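Local coordinates for Alr1585 protein (Nostoc sp., PDB 5C2I) that acts as a haem-dependent dye-decolorizing (DyP-type) peroxidase, which uses hydrogen peroxide to oxidise dyes and other substrates, at the protoporphyrin IX containing Fe site. Numbering follows the deposited sequence.

The protoporphyrin IX containing Fe site. Residues 197, 202-206, 259, 261, 289, 291, 330-331, 334-335, 337, 362, 364, 384, 386, 397, 400, 420-421, 448. With HEM (protoporphyrin IX containing Fe), chain B.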
loop_
_atom_site.group_PDB
_atom_site.type_symbol
_atom_site.label_atom_id
_atom_site.label_comp_id
_atom_site.label_asym_id
_atom_site.label_seq_id
_atom_site.Cartn_x
_atom_site.Cartn_y
_atom_site.Cartn_z
ATOM N N GLU A 197 -21.279 -0.232 -3.051
ATOM C CA GLU A 197 -21.995 -1.445 -2.643
ATOM C C GLU A 197 -21.487 -2.561 -3.581
ATOM O O GLU A 197 -20.759 -2.305 -4.539
ATOM C CB GLU A 197 -23.497 -1.215 -2.696
ATOM C CG GLU A 197 -24.027 -0.670 -4.006
ATOM C CD GLU A 197 -23.940 -1.699 -5.135
ATOM O OE1 GLU A 197 -24.272 -2.873 -4.908
ATOM O OE2 GLU A 197 -23.508 -1.348 -6.244
ATOM N N VAL A 202 -21.011 3.413 -6.552
ATOM C CA VAL A 202 -20.825 4.340 -5.430
ATOM C C VAL A 202 -22.150 4.495 -4.701
ATOM O O VAL A 202 -23.215 4.572 -5.333
ATOM C CB VAL A 202 -20.308 5.696 -5.898
ATOM C CG1 VAL A 202 -20.161 6.649 -4.720
ATOM C CG2 VAL A 202 -18.938 5.490 -6.491
ATOM N N HIS A 203 -22.081 4.526 -3.383
ATOM C CA HIS A 203 -23.273 4.360 -2.554
ATOM C C HIS A 203 -23.257 5.317 -1.406
ATOM O O HIS A 203 -22.202 5.510 -0.771
ATOM C CB HIS A 203 -23.333 2.915 -2.063
ATOM C CG HIS A 203 -24.691 2.497 -1.599
ATOM N ND1 HIS A 203 -24.887 1.811 -0.435
ATOM C CD2 HIS A 203 -25.916 2.678 -2.128
ATOM C CE1 HIS A 203 -26.178 1.553 -0.282
ATOM N NE2 HIS A 203 -26.821 2.086 -1.285
ATOM N N GLY A 204 -24.431 5.885 -1.108
ATOM C CA GLY A 204 -24.578 6.865 -0.042
ATOM C C GLY A 204 -24.495 8.288 -0.532
ATOM O O GLY A 204 -24.333 9.193 0.274
ATOM N N VAL A 205 -24.632 8.508 -1.842
ATOM C CA VAL A 205 -24.422 9.827 -2.417
ATOM C C VAL A 205 -25.539 10.830 -1.983
ATOM O O VAL A 205 -25.243 11.935 -1.498
ATOM C CB VAL A 205 -24.373 9.775 -3.955
ATOM C CG1 VAL A 205 -24.210 11.156 -4.520
ATOM C CG2 VAL A 205 -23.276 8.843 -4.438
ATOM N N SER A 206 -26.800 10.454 -2.198
ATOM C CA SER A 206 -27.935 11.369 -1.975
ATOM C C SER A 206 -28.635 11.097 -0.651
ATOM O O SER A 206 -29.277 10.034 -0.468
ATOM C CB SER A 206 -28.938 11.247 -3.113
ATOM O OG SER A 206 -29.977 12.191 -2.929
ATOM N N LEU A 259 -29.780 -7.682 3.120
ATOM C CA LEU A 259 -30.117 -7.825 1.690
ATOM C C LEU A 259 -28.940 -8.477 0.965
ATOM O O LEU A 259 -27.928 -7.840 0.693
ATOM C CB LEU A 259 -30.460 -6.440 1.112
ATOM C CG LEU A 259 -31.607 -5.680 1.760
ATOM C CD1 LEU A 259 -31.875 -4.346 1.042
ATOM C CD2 LEU A 259 -32.865 -6.526 1.794
ATOM N N GLN A 261 -26.855 -9.979 -2.087
ATOM C CA GLN A 261 -26.672 -9.534 -3.452
ATOM C C GLN A 261 -25.945 -10.568 -4.280
ATOM O O GLN A 261 -24.823 -10.911 -3.972
ATOM C CB GLN A 261 -25.877 -8.213 -3.481
ATOM C CG GLN A 261 -26.580 -7.044 -2.846
ATOM C CD GLN A 261 -25.686 -5.824 -2.756
ATOM O OE1 GLN A 261 -25.131 -5.510 -1.700
ATOM N NE2 GLN A 261 -25.528 -5.130 -3.883
ATOM N N VAL A 289 -29.453 1.495 -12.333
ATOM C CA VAL A 289 -29.294 2.167 -11.058
ATOM C C VAL A 289 -29.747 3.619 -11.077
ATOM O O VAL A 289 -30.305 4.089 -10.074
ATOM C CB VAL A 289 -27.834 2.088 -10.597
ATOM C CG1 VAL A 289 -27.581 2.962 -9.387
ATOM C CG2 VAL A 289 -27.468 0.632 -10.292
ATOM N N ARG A 291 -27.375 5.833 -11.956
ATOM C CA ARG A 291 -26.030 6.401 -11.986
ATOM C C ARG A 291 -25.062 5.357 -12.534
ATOM O O ARG A 291 -25.247 4.162 -12.366
ATOM C CB ARG A 291 -25.531 6.800 -10.578
ATOM C CG ARG A 291 -26.269 7.933 -9.905
ATOM C CD ARG A 291 -25.769 8.036 -8.475
ATOM N NE ARG A 291 -26.479 9.033 -7.719
ATOM C CZ ARG A 291 -26.119 10.308 -7.572
ATOM N NH1 ARG A 291 -25.050 10.827 -8.189
ATOM N NH2 ARG A 291 -26.867 11.092 -6.822
ATOM N N HIS A 330 -33.375 2.848 -10.342
ATOM C CA HIS A 330 -33.433 2.884 -8.874
ATOM C C HIS A 330 -33.501 4.310 -8.267
ATOM O O HIS A 330 -34.346 4.554 -7.388
ATOM C CB HIS A 330 -32.271 2.092 -8.308
ATOM C CG HIS A 330 -32.249 2.020 -6.805
ATOM N ND1 HIS A 330 -33.279 1.481 -6.065
ATOM C CD2 HIS A 330 -31.274 2.344 -5.920
ATOM C CE1 HIS A 330 -32.935 1.465 -4.786
ATOM N NE2 HIS A 330 -31.722 1.967 -4.680
ATOM N N THR A 331 -32.635 5.213 -8.717
ATOM C CA THR A 331 -32.619 6.575 -8.168
ATOM C C THR A 331 -33.885 7.332 -8.434
ATOM O O THR A 331 -34.377 8.064 -7.574
ATOM C CB THR A 331 -31.405 7.430 -8.652
ATOM O OG1 THR A 331 -31.395 7.480 -10.066
ATOM C CG2 THR A 331 -30.087 6.853 -8.146
ATOM N N THR A 334 -36.853 5.731 -6.261
ATOM C CA THR A 334 -36.764 5.980 -4.834
ATOM C C THR A 334 -36.745 7.469 -4.509
ATOM O O THR A 334 -37.128 7.855 -3.400
ATOM C CB THR A 334 -35.545 5.285 -4.204
ATOM O OG1 THR A 334 -34.348 5.751 -4.835
ATOM C CG2 THR A 334 -35.628 3.808 -4.327
ATOM N N ASN A 335 -36.293 8.301 -5.445
ATOM C CA ASN A 335 -36.334 9.734 -5.298
ATOM C C ASN A 335 -36.760 10.371 -6.606
ATOM O O ASN A 335 -35.942 10.636 -7.498
ATOM C CB ASN A 335 -35.022 10.331 -4.827
ATOM C CG ASN A 335 -35.158 11.844 -4.580
ATOM O OD1 ASN A 335 -36.220 12.431 -4.849
ATOM N ND2 ASN A 335 -34.088 12.480 -4.133
ATOM N N ARG A 337 -37.602 13.229 -7.402
ATOM C CA ARG A 337 -37.211 14.632 -7.535
ATOM C C ARG A 337 -38.245 15.509 -8.258
ATOM O O ARG A 337 -37.893 16.347 -9.116
ATOM C CB ARG A 337 -35.826 14.761 -8.222
ATOM C CG ARG A 337 -34.762 13.988 -7.467
ATOM C CD ARG A 337 -33.360 14.252 -7.977
ATOM N NE ARG A 337 -32.422 13.410 -7.239
ATOM C CZ ARG A 337 -31.212 13.754 -6.790
ATOM N NH1 ARG A 337 -30.699 14.966 -6.986
ATOM N NH2 ARG A 337 -30.487 12.825 -6.162
ATOM N N ILE A 362 -35.818 8.801 3.076
ATOM C CA ILE A 362 -35.211 8.053 4.157
ATOM C C ILE A 362 -33.739 8.454 4.309
ATOM O O ILE A 362 -33.102 8.901 3.369
ATOM C CB ILE A 362 -35.276 6.539 3.901
ATOM C CG1 ILE A 362 -34.612 6.165 2.573
ATOM C CG2 ILE A 362 -36.737 6.059 3.937
ATOM C CD1 ILE A 362 -34.374 4.658 2.420
ATOM N N ARG A 364 -30.191 7.020 5.050
ATOM C CA ARG A 364 -29.578 5.687 4.964
ATOM C C ARG A 364 -28.264 5.631 5.794
ATOM O O ARG A 364 -27.429 6.586 5.768
ATOM C CB ARG A 364 -29.342 5.328 3.504
ATOM C CG ARG A 364 -30.659 5.115 2.750
ATOM C CD ARG A 364 -30.445 4.835 1.264
ATOM N NE ARG A 364 -29.931 6.060 0.658
ATOM C CZ ARG A 364 -28.992 6.116 -0.279
ATOM N NH1 ARG A 364 -28.460 5.020 -0.774
ATOM N NH2 ARG A 364 -28.586 7.281 -0.727
ATOM N N LEU A 384 -25.735 -6.176 1.548
ATOM C CA LEU A 384 -25.890 -4.931 2.197
ATOM C C LEU A 384 -26.656 -5.113 3.481
ATOM O O LEU A 384 -27.761 -5.674 3.492
ATOM C CB LEU A 384 -26.667 -3.939 1.292
ATOM C CG LEU A 384 -26.706 -2.489 1.776
ATOM C CD1 LEU A 384 -25.338 -1.838 1.577
ATOM C CD2 LEU A 384 -27.799 -1.693 1.041
ATOM N N PHE A 386 -28.776 -3.121 5.276
ATOM C CA PHE A 386 -29.555 -1.913 5.003
ATOM C C PHE A 386 -30.118 -1.369 6.296
ATOM O O PHE A 386 -30.909 -2.047 6.964
ATOM C CB PHE A 386 -30.694 -2.230 4.016
ATOM C CG PHE A 386 -31.567 -1.062 3.691
ATOM C CD1 PHE A 386 -31.214 -0.181 2.665
ATOM C CD2 PHE A 386 -32.719 -0.796 4.461
ATOM C CE1 PHE A 386 -32.035 0.898 2.345
ATOM C CE2 PHE A 386 -33.541 0.291 4.145
ATOM C CZ PHE A 386 -33.186 1.154 3.099
ATOM N N PHE A 397 -39.721 4.468 4.712
ATOM C CA PHE A 397 -39.266 3.217 4.112
ATOM C C PHE A 397 -40.406 2.366 3.498
ATOM O O PHE A 397 -40.269 1.884 2.367
ATOM C CB PHE A 397 -38.448 2.337 5.050
ATOM C CG PHE A 397 -38.204 0.987 4.491
ATOM C CD1 PHE A 397 -37.186 0.783 3.568
ATOM C CD2 PHE A 397 -39.032 -0.078 4.802
ATOM C CE1 PHE A 397 -37.029 -0.477 2.966
ATOM C CE2 PHE A 397 -38.859 -1.309 4.222
ATOM C CZ PHE A 397 -37.851 -1.508 3.300
ATOM N N MET A 400 -41.753 3.886 0.339
ATOM C CA MET A 400 -40.802 3.884 -0.729
ATOM C C MET A 400 -40.748 2.492 -1.393
ATOM O O MET A 400 -40.797 2.386 -2.630
ATOM C CB MET A 400 -39.450 4.316 -0.215
ATOM C CG MET A 400 -38.387 4.516 -1.247
ATOM S SD MET A 400 -36.879 5.175 -0.510
ATOM C CE MET A 400 -37.385 6.864 -0.248
ATOM N N LEU A 420 -33.537 -3.021 -9.560
ATOM C CA LEU A 420 -32.595 -3.342 -8.509
ATOM C C LEU A 420 -33.254 -3.968 -7.292
ATOM O O LEU A 420 -32.815 -5.014 -6.838
ATOM C CB LEU A 420 -31.846 -2.038 -8.115
ATOM C CG LEU A 420 -30.597 -2.203 -7.276
ATOM C CD1 LEU A 420 -29.517 -2.946 -8.054
ATOM C CD2 LEU A 420 -30.067 -0.835 -6.806
ATOM N N ILE A 421 -34.334 -3.356 -6.761
ATOM C CA ILE A 421 -34.919 -3.781 -5.491
ATOM C C ILE A 421 -36.424 -4.074 -5.537
ATOM O O ILE A 421 -37.016 -4.502 -4.529
ATOM C CB ILE A 421 -34.716 -2.717 -4.362
ATOM C CG1 ILE A 421 -35.485 -1.436 -4.671
ATOM C CG2 ILE A 421 -33.274 -2.436 -4.126
ATOM C CD1 ILE A 421 -35.733 -0.523 -3.478
ATOM N N ILE A 448 -31.397 -9.306 -5.544
ATOM C CA ILE A 448 -31.326 -8.991 -4.111
ATOM C C ILE A 448 -32.366 -9.824 -3.367
ATOM O O ILE A 448 -33.521 -9.915 -3.824
ATOM C CB ILE A 448 -31.536 -7.481 -3.912
ATOM C CG1 ILE A 448 -30.343 -6.749 -4.531
ATOM C CG2 ILE A 448 -31.713 -7.139 -2.447
ATOM C CD1 ILE A 448 -30.502 -5.233 -4.682
HETATM C CHA HEM B . -29.679 5.292 -3.868
HETATM C CHB HEM B . -27.927 0.822 -4.320
HETATM C CHC HEM B . -31.519 -0.845 -1.536
HETATM C CHD HEM B . -33.371 3.594 -1.323
HETATM C C1A HEM B . -28.898 4.215 -4.253
HETATM C C2A HEM B . -27.767 4.290 -5.119
HETATM C C3A HEM B . -27.281 3.036 -5.243
HETATM C C4A HEM B . -28.086 2.199 -4.439
HETATM C CMA HEM B . -26.075 2.585 -6.023
HETATM C CAA HEM B . -27.188 5.540 -5.795
HETATM C CBA HEM B . -26.151 6.355 -5.017
HETATM C CGA HEM B . -26.780 6.863 -3.749
HETATM O O1A HEM B . -27.475 7.921 -3.723
HETATM O O2A HEM B . -26.609 6.214 -2.716
HETATM C C1B HEM B . -28.749 -0.000 -3.550
HETATM C C2B HEM B . -28.534 -1.411 -3.368
HETATM C C3B HEM B . -29.491 -1.865 -2.572
HETATM C C4B HEM B . -30.358 -0.715 -2.308
HETATM C CMB HEM B . -27.403 -2.181 -3.952
HETATM C CAB HEM B . -29.734 -3.209 -1.991
HETATM C CBB HEM B . -28.773 -4.131 -1.803
HETATM C C1C HEM B . -32.391 0.222 -1.265
HETATM C C2C HEM B . -33.620 0.130 -0.645
HETATM C C3C HEM B . -34.152 1.393 -0.609
HETATM C C4C HEM B . -33.212 2.248 -1.195
HETATM C CMC HEM B . -34.261 -1.089 -0.048
HETATM C CAC HEM B . -35.449 1.847 -0.109
HETATM C CBC HEM B . -36.579 1.186 -0.056
HETATM C C1D HEM B . -32.406 4.404 -1.919
HETATM C C2D HEM B . -32.568 5.853 -1.965
HETATM C C3D HEM B . -31.576 6.327 -2.707
HETATM C C4D HEM B . -30.778 5.135 -3.067
HETATM C CMD HEM B . -33.661 6.695 -1.327
HETATM C CAD HEM B . -31.302 7.774 -3.003
HETATM C CBD HEM B . -32.066 8.302 -4.223
HETATM C CGD HEM B . -31.765 9.753 -4.411
HETATM O O1D HEM B . -31.337 10.083 -5.514
HETATM O O2D HEM B . -31.943 10.623 -3.491
HETATM N NA HEM B . -29.129 2.917 -3.905
HETATM N NB HEM B . -29.863 0.327 -2.974
HETATM N NC HEM B . -32.181 1.501 -1.691
HETATM N ND HEM B . -31.367 4.001 -2.654
HETATM FE FE HEM B . -30.659 2.217 -2.834
HETATM O O HOH W 1 -29.516 2.342 -0.798
HETATM O O HOH W 2 -28.809 9.100 -5.891
HETATM O O HOH W 3 -33.120 10.686 -7.715
HETATM O O HOH W 4 -32.283 10.458 -0.597
#
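Arg364 lays its guanidinium over pyrrole ring D on the distal face of this DyP-type peroxidase haem, Arg364 CZ standing 3.5 Å from HEM C4D in a cation-pi contact. A bend at chi3 (-68°) lets NE and CZ follow the porphyrin surface and turns both terminal nitrogens, end-on and in the guanidinium plane, toward one propionate oxygen, O2A. Arg364 NH1 reaches HEM O2A at 2.9 Å as a salt bridge, and Gly204 N adds a third donor to the same oxygen; NH2 also bonds Ser206 O, which, with the O2A bonds, helps to hold the guanidinium's rotation. Such a cation close above the macrocycle may favour a negatively charged distal ligand. From the opposite side the proximal histidine, His330, at the start of helix 330-334, binds HEM FE through NE2 at 2.1 Å. Leu420 CD2 lies over the rim of one face of its imidazole. Water 1 occupies the sixth position, nearly straight across from His330 NE2 (176°), and is held by Arg364 NH1 and by His203 NE2 at 2.7 Å. His203, an engineered residue within the family's GXXDG motif, turns its CD2-NE2 edge to the face of pyrrole A. The other propionate is gripped by Ser206 OG, 2.6 Å from HEM O2D, and by the in-plane amide N-H of Asn335 ND2, while the extended Arg337 directs NH2 at HEM O1D over 2.9 Å in a salt bridge. Water 2 joins both propionates to Arg291.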